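Long-range contacts in general secretion pathway protein H (Vibrio cholerae, PDB 4DQ9), which forms part of the type II secretion system's pseudopilus tip complex, which is critical for recognising and binding secreted substrates such as proteases and toxins: residues 32-37 and 112-117; 74-79 and 125-130; 14-19 and 60-65. All coordinates share one frame; numbering follows the deposited sequence.

Interaction 1: 32-37 and 112-117. With NA (sodium ion), chain C.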
loop_
_atom_site.group_PDB
_atom_site.type_symbol
_atom_site.label_atom_id
_atom_site.label_comp_id
_atom_site.label_asym_id
_atom_site.label_seq_id
_atom_site.Cartn_x
_atom_site.Cartn_y
_atom_site.Cartn_z
ATOM N N GLY A 32 -0.777 -8.581 -2.556
ATOM C CA GLY A 32 -0.876 -7.644 -3.614
ATOM C C GLY A 32 -0.037 -8.118 -4.798
ATOM O O GLY A 32 0.832 -8.966 -4.633
ATOM N N VAL A 33 -0.243 -7.506 -5.985
ATOM C CA VAL A 33 0.564 -7.817 -7.134
ATOM C C VAL A 33 1.108 -6.479 -7.677
ATOM O O VAL A 33 0.376 -5.497 -7.807
ATOM C CB VAL A 33 -0.195 -8.501 -8.261
ATOM C CG1 VAL A 33 0.736 -8.615 -9.441
ATOM C CG2 VAL A 33 -0.799 -9.766 -7.808
ATOM N N ARG A 34 2.446 -6.378 -7.808
ATOM C CA ARG A 34 3.088 -5.244 -8.485
ATOM C C ARG A 34 3.371 -5.622 -9.952
ATOM O O ARG A 34 3.926 -6.723 -10.182
ATOM C CB ARG A 34 4.327 -4.786 -7.785
ATOM C CG ARG A 34 4.721 -3.446 -8.431
ATOM C CD ARG A 34 5.799 -2.817 -7.773
ATOM N NE ARG A 34 6.970 -3.629 -8.076
ATOM C CZ ARG A 34 7.680 -4.317 -7.201
ATOM N NH1 ARG A 34 7.373 -4.348 -5.923
ATOM N NH2 ARG A 34 8.704 -5.028 -7.670
ATOM N N ILE A 35 2.810 -4.871 -10.912
ATOM C CA ILE A 35 3.089 -5.093 -12.284
ATOM C C ILE A 35 4.118 -4.042 -12.756
ATOM O O ILE A 35 3.914 -2.843 -12.567
ATOM C CB ILE A 35 1.757 -4.867 -13.047
ATOM C CG1 ILE A 35 0.603 -5.711 -12.471
ATOM C CG2 ILE A 35 1.978 -5.145 -14.579
ATOM C CD1 ILE A 35 -0.829 -5.324 -12.982
ATOM N N ASP A 36 5.204 -4.479 -13.394
ATOM C CA ASP A 36 6.263 -3.608 -13.929
ATOM C C ASP A 36 6.276 -3.829 -15.436
ATOM O O ASP A 36 6.804 -4.778 -15.940
ATOM C CB ASP A 36 7.564 -3.918 -13.277
ATOM C CG ASP A 36 7.598 -3.604 -11.692
ATOM O OD1 ASP A 36 7.108 -2.505 -11.231
ATOM O OD2 ASP A 36 8.311 -4.346 -10.873
ATOM N N VAL A 37 5.587 -2.961 -16.155
ATOM C CA VAL A 37 5.370 -3.164 -17.595
ATOM C C VAL A 37 6.674 -3.027 -18.319
ATOM O O VAL A 37 6.884 -3.667 -19.302
ATOM C CB VAL A 37 4.291 -2.193 -18.148
ATOM C CG1 VAL A 37 2.932 -2.495 -17.601
ATOM C CG2 VAL A 37 4.538 -0.652 -17.993
ATOM N N ALA A 112 5.040 -0.420 -3.943
ATOM C CA ALA A 112 3.729 -0.909 -3.597
ATOM C C ALA A 112 3.012 -1.540 -4.768
ATOM O O ALA A 112 3.154 -1.137 -5.933
ATOM C CB ALA A 112 2.906 0.201 -3.090
ATOM N N PRO A 113 2.230 -2.546 -4.463
ATOM C CA PRO A 113 1.430 -3.184 -5.538
ATOM C C PRO A 113 0.362 -2.274 -6.068
ATOM O O PRO A 113 -0.189 -1.464 -5.278
ATOM C CB PRO A 113 0.725 -4.340 -4.788
ATOM C CG PRO A 113 0.728 -3.838 -3.301
ATOM C CD PRO A 113 1.935 -3.092 -3.149
ATOM N N GLN A 114 0.018 -2.368 -7.357
ATOM C CA GLN A 114 -1.125 -1.659 -7.923
ATOM C C GLN A 114 -2.375 -2.482 -7.713
ATOM O O GLN A 114 -3.479 -1.929 -7.703
ATOM C CB GLN A 114 -1.011 -1.398 -9.423
ATOM C CG GLN A 114 0.203 -0.631 -9.769
ATOM C CD GLN A 114 1.349 -1.594 -10.228
ATOM O OE1 GLN A 114 1.403 -2.823 -9.856
ATOM N NE2 GLN A 114 2.201 -1.076 -11.090
ATOM N N LEU A 115 -2.219 -3.769 -7.509
ATOM C CA LEU A 115 -3.355 -4.671 -7.267
ATOM C C LEU A 115 -3.409 -5.139 -5.848
ATOM O O LEU A 115 -2.484 -5.849 -5.426
ATOM C CB LEU A 115 -3.379 -5.864 -8.254
ATOM C CG LEU A 115 -3.132 -5.638 -9.739
ATOM C CD1 LEU A 115 -3.219 -7.006 -10.474
ATOM C CD2 LEU A 115 -4.169 -4.635 -10.231
ATOM N N PHE A 116 -4.427 -4.748 -5.086
ATOM C CA PHE A 116 -4.608 -5.210 -3.762
ATOM C C PHE A 116 -5.452 -6.445 -3.722
ATOM O O PHE A 116 -6.495 -6.535 -4.407
ATOM C CB PHE A 116 -5.158 -4.117 -2.843
ATOM C CG PHE A 116 -4.365 -2.845 -2.894
ATOM C CD1 PHE A 116 -3.163 -2.764 -2.167
ATOM C CD2 PHE A 116 -4.780 -1.744 -3.593
ATOM C CE1 PHE A 116 -2.435 -1.556 -2.198
ATOM C CE2 PHE A 116 -3.947 -0.561 -3.695
ATOM C CZ PHE A 116 -2.798 -0.502 -2.908
ATOM N N VAL A 117 -5.030 -7.378 -2.891
ATOM C CA VAL A 117 -5.675 -8.685 -2.749
ATOM C C VAL A 117 -5.932 -8.811 -1.249
ATOM O O VAL A 117 -5.089 -9.358 -0.510
ATOM C CB VAL A 117 -4.846 -9.809 -3.339
ATOM C CG1 VAL A 117 -5.562 -11.248 -3.170
ATOM C CG2 VAL A 117 -4.511 -9.523 -4.806
HETATM NA NA NA C . 6.920 -6.665 -10.547
#
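A classic beta bulge opens the antiparallel pairing of strands 31-36 and 115-117, Gln-114 and Leu-115 both facing Val-33. Two backbone bonds join Val-33 and Leu-115, Val-33 N giving to Leu-115 O at 2.8 Å. Beyond the bulge the Gln-114 side chain takes over from the backbone. Bent at chi2 (97°), it lays its amide alongside the neighbouring strand, where Gln-114 OE1 accepts from Ile-35 N (2.7 Å) on a lone pair. Gln-114 NE2 gives to Ile-35 O (2.9 Å), and both bonds are fairly straight at 164°. The primary amide thus meets the N-H and C=O of one residue. On the face of Val-33 and Leu-115, Leu-115 CD1 touches both Val-33 CB (4.0 Å) and Ile-35 CD1 (3.9 Å), an apolar layer that Phe-13 and Leu-20 of helix 2-27 cover at Val-33. Arg-34, its chain bent at chi3, passes its CD by Ala-112 O. Its NH1 bonds to Pro-111 O and forms a salt bridge with Glu-110, while NE and NH2 grip Asp-36 side-on. Both reach one oxygen, OD2; the donors and the sodium ion probably offset the carboxylate's charge and help keep it ionised, Asp-36 OD2 binding the sodium at 2.7 Å with Thr-43.

Interaction 2: 74-79 and 125-130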
loop_
_atom_site.group_PDB
_atom_site.type_symbol
_atom_site.label_atom_id
_atom_site.label_comp_id
_atom_site.label_asym_id
_atom_site.label_seq_id
_atom_site.Cartn_x
_atom_site.Cartn_y
_atom_site.Cartn_z
ATOM N N ASP A 74 0.671 -5.729 -20.400
ATOM C CA ASP A 74 0.040 -4.432 -20.169
ATOM C C ASP A 74 -1.128 -4.539 -19.228
ATOM O O ASP A 74 -1.578 -5.670 -18.952
ATOM C CB ASP A 74 -0.384 -3.843 -21.502
ATOM C CG ASP A 74 -0.443 -2.318 -21.500
ATOM O OD1 ASP A 74 -0.335 -1.624 -20.425
ATOM O OD2 ASP A 74 -0.502 -1.739 -22.659
ATOM N N PHE A 75 -1.587 -3.440 -18.669
ATOM C CA PHE A 75 -2.671 -3.558 -17.711
ATOM C C PHE A 75 -3.508 -2.232 -17.728
ATOM O O PHE A 75 -2.989 -1.161 -18.117
ATOM C CB PHE A 75 -2.260 -3.928 -16.291
ATOM C CG PHE A 75 -1.627 -2.850 -15.476
ATOM C CD1 PHE A 75 -0.309 -2.442 -15.732
ATOM C CD2 PHE A 75 -2.318 -2.290 -14.413
ATOM C CE1 PHE A 75 0.325 -1.441 -14.990
ATOM C CE2 PHE A 75 -1.717 -1.253 -13.645
ATOM C CZ PHE A 75 -0.381 -0.811 -13.964
ATOM N N GLU A 76 -4.737 -2.388 -17.275
ATOM C CA GLU A 76 -5.730 -1.327 -17.107
ATOM C C GLU A 76 -6.228 -1.482 -15.680
ATOM O O GLU A 76 -6.396 -2.641 -15.186
ATOM C CB GLU A 76 -6.960 -1.487 -18.035
ATOM C CG GLU A 76 -6.749 -1.277 -19.433
ATOM C CD GLU A 76 -7.831 -1.799 -20.306
ATOM O OE1 GLU A 76 -8.524 -2.818 -19.996
ATOM O OE2 GLU A 76 -7.960 -1.185 -21.367
ATOM N N LEU A 77 -6.416 -0.363 -14.979
ATOM C CA LEU A 77 -7.174 -0.334 -13.718
ATOM C C LEU A 77 -8.547 0.140 -13.896
ATOM O O LEU A 77 -8.751 1.232 -14.402
ATOM C CB LEU A 77 -6.495 0.641 -12.721
ATOM C CG LEU A 77 -5.047 0.213 -12.455
ATOM C CD1 LEU A 77 -4.254 1.232 -11.598
ATOM C CD2 LEU A 77 -4.951 -1.101 -11.751
ATOM N N GLY A 78 -9.478 -0.711 -13.481
ATOM C CA GLY A 78 -10.886 -0.392 -13.510
ATOM C C GLY A 78 -11.245 -0.106 -14.956
ATOM O O GLY A 78 -10.853 -0.845 -15.855
ATOM N N GLY A 79 -11.883 1.027 -15.176
ATOM C CA GLY A 79 -12.286 1.379 -16.519
ATOM C C GLY A 79 -11.278 2.222 -17.250
ATOM O O GLY A 79 -11.599 2.786 -18.302
ATOM N N PRO A 125 -10.108 -3.837 -9.170
ATOM C CA PRO A 125 -10.568 -4.157 -10.529
ATOM C C PRO A 125 -9.501 -3.869 -11.523
ATOM O O PRO A 125 -8.934 -2.803 -11.491
ATOM C CB PRO A 125 -11.806 -3.346 -10.671
ATOM C CG PRO A 125 -12.257 -3.023 -9.245
ATOM C CD PRO A 125 -11.030 -2.910 -8.468
ATOM N N PHE A 126 -9.226 -4.811 -12.412
ATOM C CA PHE A 126 -8.158 -4.578 -13.389
ATOM C C PHE A 126 -8.305 -5.577 -14.537
ATOM O O PHE A 126 -9.012 -6.602 -14.399
ATOM C CB PHE A 126 -6.742 -4.755 -12.733
ATOM C CG PHE A 126 -6.393 -6.221 -12.520
ATOM C CD1 PHE A 126 -6.895 -7.033 -11.438
ATOM C CD2 PHE A 126 -5.618 -6.926 -13.499
ATOM C CE1 PHE A 126 -6.653 -8.376 -11.329
ATOM C CE2 PHE A 126 -5.381 -8.265 -13.380
ATOM C CZ PHE A 126 -5.868 -9.062 -12.305
ATOM N N THR A 127 -7.523 -5.329 -15.602
ATOM C CA THR A 127 -7.285 -6.278 -16.702
ATOM C C THR A 127 -5.752 -6.323 -16.935
ATOM O O THR A 127 -5.168 -5.224 -17.037
ATOM C CB THR A 127 -7.987 -5.864 -17.942
ATOM O OG1 THR A 127 -9.386 -5.914 -17.687
ATOM C CG2 THR A 127 -7.688 -6.859 -19.077
ATOM N N LEU A 128 -5.173 -7.535 -16.977
ATOM C CA LEU A 128 -3.754 -7.703 -17.319
ATOM C C LEU A 128 -3.783 -8.514 -18.618
ATOM O O LEU A 128 -4.397 -9.585 -18.656
ATOM C CB LEU A 128 -2.981 -8.458 -16.263
ATOM C CG LEU A 128 -1.533 -8.659 -16.733
ATOM C CD1 LEU A 128 -0.685 -7.551 -16.247
ATOM C CD2 LEU A 128 -1.024 -10.001 -16.258
ATOM N N SER A 129 -3.113 -8.019 -19.644
ATOM C CA SER A 129 -3.035 -8.818 -20.856
ATOM C C SER A 129 -1.613 -9.106 -21.215
ATOM O O SER A 129 -0.664 -8.353 -20.882
ATOM C CB SER A 129 -3.751 -8.126 -21.940
ATOM O OG SER A 129 -3.007 -7.161 -22.444
ATOM N N ILE A 130 -1.457 -10.239 -21.880
ATOM C CA ILE A 130 -0.113 -10.837 -22.212
ATOM C C ILE A 130 -0.204 -11.229 -23.662
ATOM O O ILE A 130 -1.096 -11.951 -24.057
ATOM C CB ILE A 130 0.274 -12.015 -21.326
ATOM C CG1 ILE A 130 0.376 -11.632 -19.799
ATOM C CG2 ILE A 130 1.689 -12.721 -21.745
ATOM C CD1 ILE A 130 0.444 -12.788 -18.785
HETATM O O HOH W 1 -10.431 -3.568 -15.941
#
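Phe-75 and Phe-126 carry their rings on the same sheet face as Leu-77 and Leu-128, and both have CG in the crowded position between backbone N and carbonyl carbon (chi1 75° and 76°). This torsion leads the rings away from the opposing strand, so that it is the CB atoms that meet it. Phe-75 CB touches Leu-128 CD1 at 4.0 Å, and Phe-126 CB lies 4.2 Å from Leu-77 CD2. Each ring also receives an aliphatic neighbour of its own strand at its edge, in plane: Leu-77 CD2 beside Phe-75, Leu-128 CB beside Phe-126. Helix contacts on this face come from strand 126-132, whose Phe-126 ring meets Phe-13 and Leu-17 of helix 2-27, while Phe-75 meets Ile-35 of the first sheet. On the other face Glu-76 and Thr-127 run side by side in the same direction, with Glu-76 OE1 3.7 Å from Thr-127 CB. Their backbones exchange two hydrogen bonds, as do those of Asp-74 and Ser-129; Glu-76 N meets Thr-127 O at 2.9 Å, nearly along the C=O axis. At the strand end Gly-78 N gives to Pro-125 O from well above the carbonyl plane, and a water that donates to Gly-78 O also hydrogen-bonds Thr-127 OG1. Such regular antiparallel pairing at the outer strand 71-77 of the second sheet fits the pilin-like fold of this family, in which sheet strands pack on the long N-terminal helix.

Interaction 3: 14-19 and 60-65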
loop_
_atom_site.group_PDB
_atom_site.type_symbol
_atom_site.label_atom_id
_atom_site.label_comp_id
_atom_site.label_asym_id
_atom_site.label_seq_id
_atom_site.Cartn_x
_atom_site.Cartn_y
_atom_site.Cartn_z
ATOM N N TYR A 14 -3.118 -16.257 -13.725
ATOM C CA TYR A 14 -4.430 -16.590 -13.215
ATOM C C TYR A 14 -4.278 -17.465 -12.002
ATOM O O TYR A 14 -4.921 -17.197 -10.996
ATOM C CB TYR A 14 -5.232 -17.247 -14.281
ATOM C CG TYR A 14 -6.578 -17.698 -13.903
ATOM C CD1 TYR A 14 -7.589 -16.760 -13.702
ATOM C CD2 TYR A 14 -6.898 -19.065 -13.964
ATOM C CE1 TYR A 14 -8.851 -17.177 -13.408
ATOM C CE2 TYR A 14 -8.168 -19.481 -13.731
ATOM C CZ TYR A 14 -9.126 -18.507 -13.405
ATOM O OH TYR A 14 -10.444 -18.824 -13.157
ATOM N N GLN A 15 -3.435 -18.483 -12.094
ATOM C CA GLN A 15 -3.266 -19.462 -11.015
ATOM C C GLN A 15 -2.675 -18.793 -9.819
ATOM O O GLN A 15 -3.114 -19.079 -8.674
ATOM C CB GLN A 15 -2.359 -20.582 -11.417
ATOM C CG GLN A 15 -2.952 -21.405 -12.566
ATOM C CD GLN A 15 -1.944 -22.508 -13.091
ATOM O OE1 GLN A 15 -0.718 -22.394 -12.971
ATOM N NE2 GLN A 15 -2.488 -23.597 -13.658
ATOM N N ARG A 16 -1.773 -17.817 -10.063
ATOM C CA ARG A 16 -1.107 -17.164 -8.950
ATOM C C ARG A 16 -2.039 -16.159 -8.289
ATOM O O ARG A 16 -2.049 -16.059 -7.049
ATOM C CB ARG A 16 0.181 -16.469 -9.419
ATOM C CG ARG A 16 1.211 -17.539 -9.817
ATOM C CD ARG A 16 2.207 -16.987 -10.874
ATOM N NE ARG A 16 3.224 -18.017 -11.213
ATOM C CZ ARG A 16 4.207 -18.284 -10.389
ATOM N NH1 ARG A 16 4.301 -17.604 -9.282
ATOM N NH2 ARG A 16 5.159 -19.188 -10.676
ATOM N N LEU A 17 -2.844 -15.449 -9.076
ATOM C CA LEU A 17 -3.756 -14.502 -8.511
ATOM C C LEU A 17 -4.817 -15.294 -7.644
ATOM O O LEU A 17 -5.174 -14.850 -6.530
ATOM C CB LEU A 17 -4.402 -13.756 -9.596
ATOM C CG LEU A 17 -5.442 -12.745 -9.159
ATOM C CD1 LEU A 17 -4.818 -11.643 -8.298
ATOM C CD2 LEU A 17 -6.178 -12.182 -10.423
ATOM N N LEU A 18 -5.334 -16.386 -8.177
ATOM C CA LEU A 18 -6.358 -17.163 -7.475
ATOM C C LEU A 18 -5.761 -17.588 -6.168
ATOM O O LEU A 18 -6.408 -17.529 -5.094
ATOM C CB LEU A 18 -6.804 -18.336 -8.322
ATOM C CG LEU A 18 -7.830 -18.183 -9.417
ATOM C CD1 LEU A 18 -8.384 -19.640 -9.817
ATOM C CD2 LEU A 18 -8.969 -17.400 -9.112
ATOM N N LEU A 19 -4.507 -18.062 -6.196
ATOM C CA LEU A 19 -3.844 -18.568 -5.010
ATOM C C LEU A 19 -3.732 -17.488 -3.947
ATOM O O LEU A 19 -3.993 -17.715 -2.720
ATOM C CB LEU A 19 -2.472 -19.159 -5.343
ATOM C CG LEU A 19 -1.881 -19.991 -4.253
ATOM C CD1 LEU A 19 -0.902 -21.130 -4.754
ATOM C CD2 LEU A 19 -1.090 -19.015 -3.396
ATOM N N LYS A 60 4.264 -22.320 -1.604
ATOM C CA LYS A 60 3.208 -22.642 -2.591
ATOM C C LYS A 60 3.556 -22.197 -3.991
ATOM O O LYS A 60 3.237 -22.913 -4.954
ATOM C CB LYS A 60 1.837 -21.969 -2.205
ATOM C CG LYS A 60 1.421 -22.578 -0.848
ATOM C CD LYS A 60 0.067 -22.003 -0.360
ATOM C CE LYS A 60 -0.485 -22.942 0.728
ATOM N NZ LYS A 60 -1.882 -22.408 1.124
ATOM N N MET A 61 4.282 -21.097 -4.119
ATOM C CA MET A 61 4.582 -20.456 -5.429
ATOM C C MET A 61 5.779 -19.523 -5.344
ATOM O O MET A 61 5.981 -18.893 -4.350
ATOM C CB MET A 61 3.392 -19.771 -5.975
ATOM C CG MET A 61 2.949 -18.491 -5.217
ATOM S SD MET A 61 1.533 -17.771 -6.056
ATOM C CE MET A 61 1.841 -16.040 -5.661
ATOM N N THR A 62 6.545 -19.392 -6.431
ATOM C CA THR A 62 7.506 -18.327 -6.517
ATOM C C THR A 62 6.795 -16.979 -6.476
ATOM O O THR A 62 5.619 -16.871 -6.842
ATOM C CB THR A 62 8.302 -18.387 -7.825
ATOM O OG1 THR A 62 7.401 -18.427 -8.919
ATOM C CG2 THR A 62 9.155 -19.661 -7.865
ATOM N N ASN A 63 7.500 -15.971 -6.009
ATOM C CA ASN A 63 6.904 -14.661 -5.795
ATOM C C ASN A 63 7.277 -13.577 -6.850
ATOM O O ASN A 63 6.901 -12.468 -6.669
ATOM C CB ASN A 63 7.192 -14.179 -4.364
ATOM C CG ASN A 63 8.687 -14.044 -4.097
ATOM O OD1 ASN A 63 9.458 -13.551 -4.906
ATOM N ND2 ASN A 63 9.119 -14.471 -2.911
ATOM N N GLN A 64 8.015 -13.916 -7.896
ATOM C CA GLN A 64 8.300 -12.995 -8.965
ATOM C C GLN A 64 8.360 -13.801 -10.251
ATOM O O GLN A 64 8.983 -14.871 -10.281
ATOM C CB GLN A 64 9.631 -12.329 -8.731
ATOM C CG GLN A 64 9.726 -11.102 -9.551
ATOM C CD GLN A 64 10.790 -10.169 -9.065
ATOM O OE1 GLN A 64 10.533 -9.006 -8.634
ATOM N NE2 GLN A 64 11.986 -10.636 -9.161
ATOM N N THR A 65 7.686 -13.328 -11.266
ATOM C CA THR A 65 7.790 -13.982 -12.610
ATOM C C THR A 65 8.173 -12.908 -13.649
ATOM O O THR A 65 7.797 -11.756 -13.517
ATOM C CB THR A 65 6.547 -14.729 -13.043
ATOM O OG1 THR A 65 5.468 -13.799 -13.100
ATOM C CG2 THR A 65 6.197 -15.876 -12.054
#
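Arg-16 reaches from helix 2-27 to Thr-62 and holds it end-on with two nitrogens. Arg-16 NH1 gives to the backbone oxygen Thr-62 O at 2.9 Å, and Arg-16 NH2 gives to the hydroxyl oxygen Thr-62 OG1, also at 2.9 Å; a weak third bond runs from NH1 to the same OG1. Thr-62 O lies almost exactly in the guanidinium plane, yet the bond is bent (132° at the hydrogen), and NH1 stands above the carbonyl plane of Thr-62. Thr-62 offers both oxygens to one group because its OG1 sits between backbone N and carbonyl carbon (chi1 54°). The arginine chain is extended from CG to NE, and its NE is used within the helix, by Ser-12 OG, so two residues fix the rotation of the guanidinium. Over one face of that group stands the methyl Thr-65 CG2, 3.5 Å from Arg-16 CZ and above its centre. In this pilin-like fold the N-terminal helix packs against the sheet of strands 54-66, 41-48, 31-36 and 115-117, and the contact lies at the irregular part of the outermost strand 54-66, regular strand resuming at 64-65. Met-61 reaches toward the helix: its SD touches Arg-16 CG (3.8 Å) and meets Leu-19 CD2 tip to tip (3.9 Å). The Leu-19 side chain crosses that of Lys-60 obliquely, CD1 3.8 Å from Lys-60 CB, while the lysine runs on, extended, to a salt bridge between NZ and Glu-23.

In the fold
Two four-stranded antiparallel sheets and one long helix make up this domain; two of the contacts lie within a sheet each, and the third joins helix to sheet. Interaction 1 lies in the first sheet, interaction 2 in the second, and interaction 3 ties helix 2-27 to the outer strand 54-66 of the first. Centres of interactions 1 and 2 are about 11 Å apart; there Ile-35 CD1 meets Phe-75 CG and Leu-115 CD2 meets Phe-126 CG, both at 3.6 Å. Interactions 2 and 3, about 17 Å apart, are on opposite sides of the chain's centre, yet Leu-17 touches Phe-126 and also Val-117. Through this packing both sheets and the helix share one apolar interior. Along the chain interaction 1 alternates with both others, whereas 3 closes before 2 opens.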